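Local coordinates for transcriptional regulators (LACI-FAMILY TRANSCRIPTIONAL REGULATORY PROTEIN) (Corynebacterium glutamicum, PDB 3GYB), which probably regulates transcription as a DNA-binding protein of the LacI family, with a periplasmic-binding-protein-like effector domain that holds a magnesium ion here, at residues T165-L168 against A169-E173; R133-E136 against S137-T141; A239-L242 against L243-D247. All coordinates share one frame; numbering follows the deposited sequence.

Contact 1: T165-L168 against A169-E173; sequences TETL and ALLKE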
loop_
_atom_site.group_PDB
_atom_site.type_symbol
_atom_site.label_atom_id
_atom_site.label_comp_id
_atom_site.label_asym_id
_atom_site.label_seq_id
_atom_site.Cartn_x
_atom_site.Cartn_y
_atom_site.Cartn_z
ATOM N N THR A 165 14.372 6.979 -9.448
ATOM C CA THR A 165 15.261 7.935 -10.104
ATOM C C THR A 165 16.496 8.276 -9.283
ATOM O O THR A 165 17.575 8.478 -9.845
ATOM C CB THR A 165 14.510 9.225 -10.491
ATOM O OG1 THR A 165 13.977 9.858 -9.325
ATOM C CG2 THR A 165 13.367 8.885 -11.448
ATOM N N GLU A 166 16.354 8.332 -7.962
ATOM C CA GLU A 166 17.509 8.616 -7.114
ATOM C C GLU A 166 18.522 7.473 -7.185
ATOM O O GLU A 166 19.731 7.707 -7.160
ATOM C CB GLU A 166 17.089 8.812 -5.654
ATOM C CG GLU A 166 16.400 10.131 -5.358
ATOM C CD GLU A 166 17.305 11.324 -5.594
ATOM O OE1 GLU A 166 18.446 11.323 -5.082
ATOM O OE2 GLU A 166 16.873 12.266 -6.282
ATOM N N THR A 167 18.041 6.235 -7.257
ATOM C CA THR A 167 18.957 5.105 -7.324
ATOM C C THR A 167 19.671 5.069 -8.669
ATOM O O THR A 167 20.872 4.803 -8.734
ATOM C CB THR A 167 18.235 3.758 -7.083
ATOM O OG1 THR A 167 17.694 3.745 -5.758
ATOM C CG2 THR A 167 19.215 2.589 -7.219
ATOM N N LEU A 168 18.943 5.341 -9.747
ATOM C CA LEU A 168 19.572 5.353 -11.059
ATOM C C LEU A 168 20.652 6.433 -11.105
ATOM O O LEU A 168 21.711 6.234 -11.696
ATOM C CB LEU A 168 18.539 5.613 -12.158
ATOM C CG LEU A 168 17.599 4.454 -12.497
ATOM C CD1 LEU A 168 16.607 4.919 -13.560
ATOM C CD2 LEU A 168 18.398 3.255 -13.002
ATOM N N ALA A 169 20.378 7.576 -10.484
ATOM C CA ALA A 169 21.347 8.672 -10.474
ATOM C C ALA A 169 22.537 8.334 -9.575
ATOM O O ALA A 169 23.685 8.566 -9.945
ATOM C CB ALA A 169 20.678 9.957 -10.000
ATOM N N LEU A 170 22.257 7.782 -8.401
ATOM C CA LEU A 170 23.305 7.412 -7.447
ATOM C C LEU A 170 24.294 6.400 -8.017
ATOM O O LEU A 170 25.510 6.566 -7.895
ATOM C CB LEU A 170 22.668 6.828 -6.181
ATOM C CG LEU A 170 23.619 6.289 -5.109
ATOM C CD1 LEU A 170 24.304 7.447 -4.411
ATOM C CD2 LEU A 170 22.838 5.450 -4.110
ATOM N N LEU A 171 23.771 5.339 -8.626
ATOM C CA LEU A 171 24.629 4.307 -9.190
ATOM C C LEU A 171 25.373 4.777 -10.435
ATOM O O LEU A 171 26.422 4.234 -10.777
ATOM C CB LEU A 171 23.816 3.048 -9.486
ATOM C CG LEU A 171 23.197 2.445 -8.220
ATOM C CD1 LEU A 171 22.406 1.191 -8.586
ATOM C CD2 LEU A 171 24.290 2.111 -7.220
ATOM N N LYS A 172 24.836 5.782 -11.119
ATOM C CA LYS A 172 25.526 6.313 -12.291
ATOM C C LYS A 172 26.726 7.116 -11.802
ATOM O O LYS A 172 27.817 7.027 -12.357
ATOM C CB LYS A 172 24.610 7.225 -13.106
ATOM C CG LYS A 172 25.360 8.083 -14.135
ATOM C CD LYS A 172 26.036 7.226 -15.201
ATOM C CE LYS A 172 27.016 8.040 -16.041
ATOM N NZ LYS A 172 28.288 8.309 -15.310
ATOM N N GLU A 173 26.513 7.900 -10.753
ATOM C CA GLU A 173 27.577 8.722 -10.192
ATOM C C GLU A 173 28.578 7.895 -9.399
ATOM O O GLU A 173 29.756 8.249 -9.317
ATOM C CB GLU A 173 26.990 9.800 -9.280
ATOM C CG GLU A 173 26.182 10.860 -10.011
ATOM C CD GLU A 173 25.693 11.955 -9.087
ATOM O OE1 GLU A 173 26.241 12.080 -7.973
ATOM O OE2 GLU A 173 24.774 12.703 -9.479
#
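T165-L168 and A169-E173 are consecutive turns at the end of helix 160-173, and four main-chain bonds of the alpha-helical i to i+4 pattern tie them together. A169 N donates to T165 O (3.0 Å), L170 N to E166 O (2.8 Å) and L171 N to T167 O (3.0 Å), this third bond being the straightest at 171°. The last, K172 N to L168 O, is longer at 3.2 Å and bent to 136°, because K172 N is shared between L168 O and, weakly, A169 O. T167 and L171, one turn apart, carry the side-chain contact. They lie side by side and point the same way, the methyl CG2 of T167 meeting CD1 of L171 at 3.7 Å. OG1 of T167 lies beside the backbone N (chi1 -63°), where it bonds G163 O, and CG2 stands opposite that N, alongside L171. L171 also rests its CG against T167 O (3.4 Å), the same carbonyl that accepts its N-H. Beyond this pair, T167 packs on A191 and A194 of helix 185-198 and on L124, whereas L171 reaches V177, L200 and L206. On a different side of the helix, E166 sends OE1 to N152 ND2. T167 thus has two differently used branches: its hydroxyl is bonded within the helix, so that a polar atom of a buried residue is satisfied locally, and its methyl joins L171 in an apolar strip facing the protein interior.

Contact 2: R133-E136 against S137-T141; sequences RRFE and SFEAT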
loop_
_atom_site.group_PDB
_atom_site.type_symbol
_atom_site.label_atom_id
_atom_site.label_comp_id
_atom_site.label_asym_id
_atom_site.label_seq_id
_atom_site.Cartn_x
_atom_site.Cartn_y
_atom_site.Cartn_z
ATOM N N ARG A 133 17.055 10.650 11.447
ATOM C CA ARG A 133 17.665 9.788 12.447
ATOM C C ARG A 133 18.366 8.599 11.793
ATOM O O ARG A 133 19.480 8.238 12.175
ATOM C CB ARG A 133 16.605 9.292 13.438
ATOM C CG ARG A 133 16.076 10.376 14.378
ATOM C CD ARG A 133 15.237 9.767 15.499
ATOM N NE ARG A 133 13.920 9.320 15.049
ATOM C CZ ARG A 133 12.872 10.122 14.884
ATOM N NH1 ARG A 133 12.981 11.422 15.131
ATOM N NH2 ARG A 133 11.709 9.622 14.484
ATOM N N ARG A 134 17.718 7.991 10.805
ATOM C CA ARG A 134 18.308 6.848 10.121
ATOM C C ARG A 134 19.544 7.253 9.329
ATOM O O ARG A 134 20.496 6.483 9.222
ATOM C CB ARG A 134 17.260 6.185 9.220
ATOM C CG ARG A 134 16.141 5.555 10.040
ATOM C CD ARG A 134 14.984 5.044 9.199
ATOM N NE ARG A 134 13.824 4.792 10.054
ATOM C CZ ARG A 134 12.614 4.459 9.611
ATOM N NH1 ARG A 134 12.386 4.326 8.309
ATOM N NH2 ARG A 134 11.622 4.277 10.475
ATOM N N PHE A 135 19.533 8.468 8.788
ATOM C CA PHE A 135 20.672 8.975 8.032
ATOM C C PHE A 135 21.834 9.230 8.986
ATOM O O PHE A 135 22.973 8.869 8.701
ATOM C CB PHE A 135 20.307 10.279 7.313
ATOM C CG PHE A 135 21.501 11.118 6.942
ATOM C CD1 PHE A 135 22.348 10.735 5.905
ATOM C CD2 PHE A 135 21.803 12.267 7.666
ATOM C CE1 PHE A 135 23.484 11.487 5.594
ATOM C CE2 PHE A 135 22.936 13.025 7.366
ATOM C CZ PHE A 135 23.777 12.632 6.327
ATOM N N GLU A 136 21.540 9.859 10.119
ATOM C CA GLU A 136 22.578 10.156 11.099
ATOM C C GLU A 136 23.219 8.881 11.638
ATOM O O GLU A 136 24.440 8.806 11.796
ATOM C CB GLU A 136 21.992 10.990 12.241
ATOM C CG GLU A 136 21.477 12.346 11.792
ATOM C CD GLU A 136 20.990 13.197 12.948
ATOM O OE1 GLU A 136 20.130 12.722 13.724
ATOM O OE2 GLU A 136 21.462 14.345 13.077
ATOM N N SER A 137 22.398 7.873 11.913
ATOM C CA SER A 137 22.915 6.609 12.416
ATOM C C SER A 137 23.722 5.905 11.329
ATOM O O SER A 137 24.750 5.290 11.606
ATOM C CB SER A 137 21.767 5.715 12.889
ATOM O OG SER A 137 22.262 4.469 13.354
ATOM N N PHE A 138 23.253 5.985 10.087
ATOM C CA PHE A 138 23.982 5.373 8.982
ATOM C C PHE A 138 25.403 5.938 8.944
ATOM O O PHE A 138 26.382 5.192 8.892
ATOM C CB PHE A 138 23.280 5.668 7.649
ATOM C CG PHE A 138 24.134 5.390 6.442
ATOM C CD1 PHE A 138 24.464 4.087 6.089
ATOM C CD2 PHE A 138 24.614 6.438 5.657
ATOM C CE1 PHE A 138 25.259 3.826 4.973
ATOM C CE2 PHE A 138 25.413 6.188 4.538
ATOM C CZ PHE A 138 25.736 4.880 4.195
ATOM N N GLU A 139 25.514 7.260 8.985
ATOM C CA GLU A 139 26.825 7.893 8.935
ATOM C C GLU A 139 27.678 7.544 10.143
ATOM O O GLU A 139 28.863 7.244 10.002
ATOM C CB GLU A 139 26.699 9.418 8.830
ATOM C CG GLU A 139 26.161 9.926 7.495
ATOM C CD GLU A 139 26.759 11.266 7.098
ATOM O OE1 GLU A 139 26.958 12.118 7.991
ATOM O OE2 GLU A 139 27.021 11.476 5.892
ATOM N N ALA A 140 27.083 7.590 11.330
ATOM C CA ALA A 140 27.829 7.286 12.549
ATOM C C ALA A 140 28.324 5.843 12.555
ATOM O O ALA A 140 29.443 5.556 12.984
ATOM C CB ALA A 140 26.961 7.543 13.777
ATOM N N THR A 141 27.484 4.928 12.084
ATOM C CA THR A 141 27.860 3.523 12.047
ATOM C C THR A 141 28.957 3.293 11.017
ATOM O O THR A 141 29.882 2.517 11.265
ATOM C CB THR A 141 26.650 2.641 11.722
ATOM O OG1 THR A 141 25.650 2.835 12.728
ATOM C CG2 THR A 141 27.050 1.168 11.680
#
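F135 and E139 meet one helical turn apart, the carboxylate of E139 set obliquely against the far end of the phenyl ring. CD of E139 approaches CZ of F135 to 3.4 Å, and OE2 and OE1 of E139 lie 3.5 and 3.6 Å from that same CZ. Ring and carboxylate planes are 38° apart. F135 has CG opposite its backbone N (chi1 159°), which lays the ring along the helix towards E139; E139 CG then passes F135 CE1 at 3.6 Å. In the main chain, E139 N donates to F135 O (3.0 Å, 166° at the hydrogen), and F138 brings the edge of its own ring to that carbonyl. S137 O accepts from both N and OG1 of T141, the two donors on opposite faces of its plane. In the next shell, R125 makes a cation-pi contact with F135, R143 forms a long, weak ion pair with E139 OE1, and the F138 ring meets that of H123. At the other end, D102 forms salt bridges with R133 NE and R134 NE, R133 NH1 is bonded to R88 O and T90 OG1, and S137 OG to F103 O, fixing this helix against helix 102-115. The side chain of R134, held also by S183 O and by a cation-pi contact with Y211, comes within about 4 Å of that of D212, a magnesium ligand. Helix 129-144 is the crossover of a beta-alpha-beta unit between strands 121-124 and 150-151, as in periplasmic-binding-protein-like domains, with R134 directed towards the metal site.

Contact 3: A239-L242 against L243-D247; sequences ALLL and LSMLD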
loop_
_atom_site.group_PDB
_atom_site.type_symbol
_atom_site.label_atom_id
_atom_site.label_comp_id
_atom_site.label_asym_id
_atom_site.label_seq_id
_atom_site.Cartn_x
_atom_site.Cartn_y
_atom_site.Cartn_z
ATOM N N ALA A 239 -1.845 2.568 21.439
ATOM C CA ALA A 239 -3.245 2.421 21.807
ATOM C C ALA A 239 -3.360 2.421 23.331
ATOM O O ALA A 239 -4.216 3.104 23.896
ATOM C CB ALA A 239 -3.814 1.122 21.228
ATOM N N LEU A 240 -2.498 1.658 23.996
ATOM C CA LEU A 240 -2.528 1.614 25.455
ATOM C C LEU A 240 -2.245 2.992 26.038
ATOM O O LEU A 240 -2.887 3.406 27.004
ATOM C CB LEU A 240 -1.497 0.620 25.994
ATOM C CG LEU A 240 -1.750 -0.868 25.760
ATOM C CD1 LEU A 240 -0.620 -1.675 26.386
ATOM C CD2 LEU A 240 -3.092 -1.258 26.365
ATOM N N LEU A 241 -1.284 3.705 25.459
ATOM C CA LEU A 241 -0.932 5.034 25.959
ATOM C C LEU A 241 -2.098 6.009 25.817
ATOM O O LEU A 241 -2.400 6.767 26.739
ATOM C CB LEU A 241 0.298 5.581 25.220
ATOM C CG LEU A 241 0.843 6.931 25.703
ATOM C CD1 LEU A 241 1.298 6.808 27.148
ATOM C CD2 LEU A 241 2.006 7.382 24.821
ATOM N N LEU A 242 -2.754 5.996 24.661
ATOM C CA LEU A 242 -3.886 6.885 24.446
ATOM C C LEU A 242 -5.009 6.551 25.425
ATOM O O LEU A 242 -5.626 7.448 25.994
ATOM C CB LEU A 242 -4.400 6.763 23.011
ATOM C CG LEU A 242 -5.552 7.702 22.641
ATOM C CD1 LEU A 242 -5.109 9.151 22.788
ATOM C CD2 LEU A 242 -5.988 7.429 21.217
ATOM N N LEU A 243 -5.271 5.259 25.615
ATOM C CA LEU A 243 -6.317 4.828 26.536
ATOM C C LEU A 243 -6.047 5.336 27.947
ATOM O O LEU A 243 -6.977 5.695 28.671
ATOM C CB LEU A 243 -6.428 3.301 26.556
ATOM C CG LEU A 243 -7.089 2.623 25.355
ATOM C CD1 LEU A 243 -6.948 1.118 25.488
ATOM C CD2 LEU A 243 -8.562 3.017 25.280
ATOM N N SER A 244 -4.775 5.374 28.335
ATOM C CA SER A 244 -4.417 5.838 29.676
ATOM C C SER A 244 -4.744 7.318 29.832
ATOM O O SER A 244 -4.997 7.786 30.943
ATOM C CB SER A 244 -2.935 5.580 29.968
ATOM O OG SER A 244 -2.100 6.477 29.256
HETATM N N MSE A 245 -4.728 8.058 28.727
HETATM C CA MSE A 245 -5.059 9.481 28.762
HETATM C C MSE A 245 -6.575 9.676 28.735
HETATM O O MSE A 245 -7.108 10.557 29.409
HETATM C CB MSE A 245 -4.453 10.217 27.562
HETATM C CG MSE A 245 -2.947 10.173 27.465
HETATM SE SE MSE A 245 -2.355 10.939 25.790
HETATM C CE MSE A 245 -0.465 10.866 26.111
ATOM N N LEU A 246 -7.264 8.852 27.952
ATOM C CA LEU A 246 -8.718 8.924 27.831
ATOM C C LEU A 246 -9.431 8.533 29.124
ATOM O O LEU A 246 -10.540 8.996 29.402
ATOM C CB LEU A 246 -9.196 8.024 26.687
ATOM C CG LEU A 246 -8.711 8.451 25.297
ATOM C CD1 LEU A 246 -9.094 7.413 24.245
ATOM C CD2 LEU A 246 -9.315 9.810 24.954
ATOM N N ASP A 247 -8.791 7.675 29.910
ATOM C CA ASP A 247 -9.355 7.218 31.174
ATOM C C ASP A 247 -8.281 7.297 32.264
ATOM O O ASP A 247 -7.775 6.277 32.731
ATOM C CB ASP A 247 -9.867 5.785 31.008
ATOM C CG ASP A 247 -10.689 5.320 32.184
ATOM O OD1 ASP A 247 -11.130 6.176 32.982
ATOM O OD2 ASP A 247 -10.906 4.094 32.300
#
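M245, modelled as selenomethionine, lies back over the preceding turn. Its CB sits 3.4 Å from L242 O, and its CG lies 3.5 Å from L241 O. The chain runs extended beyond CG, so that SE comes to 4.4 Å from L242 CD1 and the terminal CE to 4.2 Å from L241 CG, where the two side chains pass at a slant. Both leucines, and M245 itself, also touch V83 of strand 82-85. Next to it, L246 sets CD1 against L242 CG at 3.9 Å, and these two side chains share I8 of strand 7-12. S244 turns OG between its own N and carbonyl carbon (chi1 73°), which brings the hydroxyl onto L241 O in a short 2.6 Å bond; S244 N keeps its regular bond to L240 O, and it and M245 N reach L241 O only weakly. M245 N makes its better bond to L242 O (2.9 Å), from well above the carbonyl plane, and L246 N takes that oxygen almost end-on. Carbonyls shared between i+3 and i+4 donors, with a serine hydroxyl folded back on the main chain, mark the last turn of helix 231-246 before D247 leaves helical geometry. This helix lies beside helix 21-31, which A239 and L243 touch, and lays L242, M245 and L246 on strands 82-85 and 7-12, in one lobe of the periplasmic-binding-protein-like fold.

Overall arrangement
Contacts 1 and 2 belong to the same lobe, with centres 20 Å and nearest atoms about 9 Å apart. Strand 121-124 lies between them: contact 1 packs on A122 and L124, contact 2 on the alternate residues I121 and H123, hence on opposite faces of the sheet. Contact 3 is in the other lobe, its centre 32 Å from that of contact 2 and 45 Å from that of contact 1. The magnesium ion is held by D212, D229 and S231. In contact 2 the side chain of R134 is about 8 Å from the bound magnesium ion. S231 starts the helix whose far end is contact 3. Contact 1 is remote from the site.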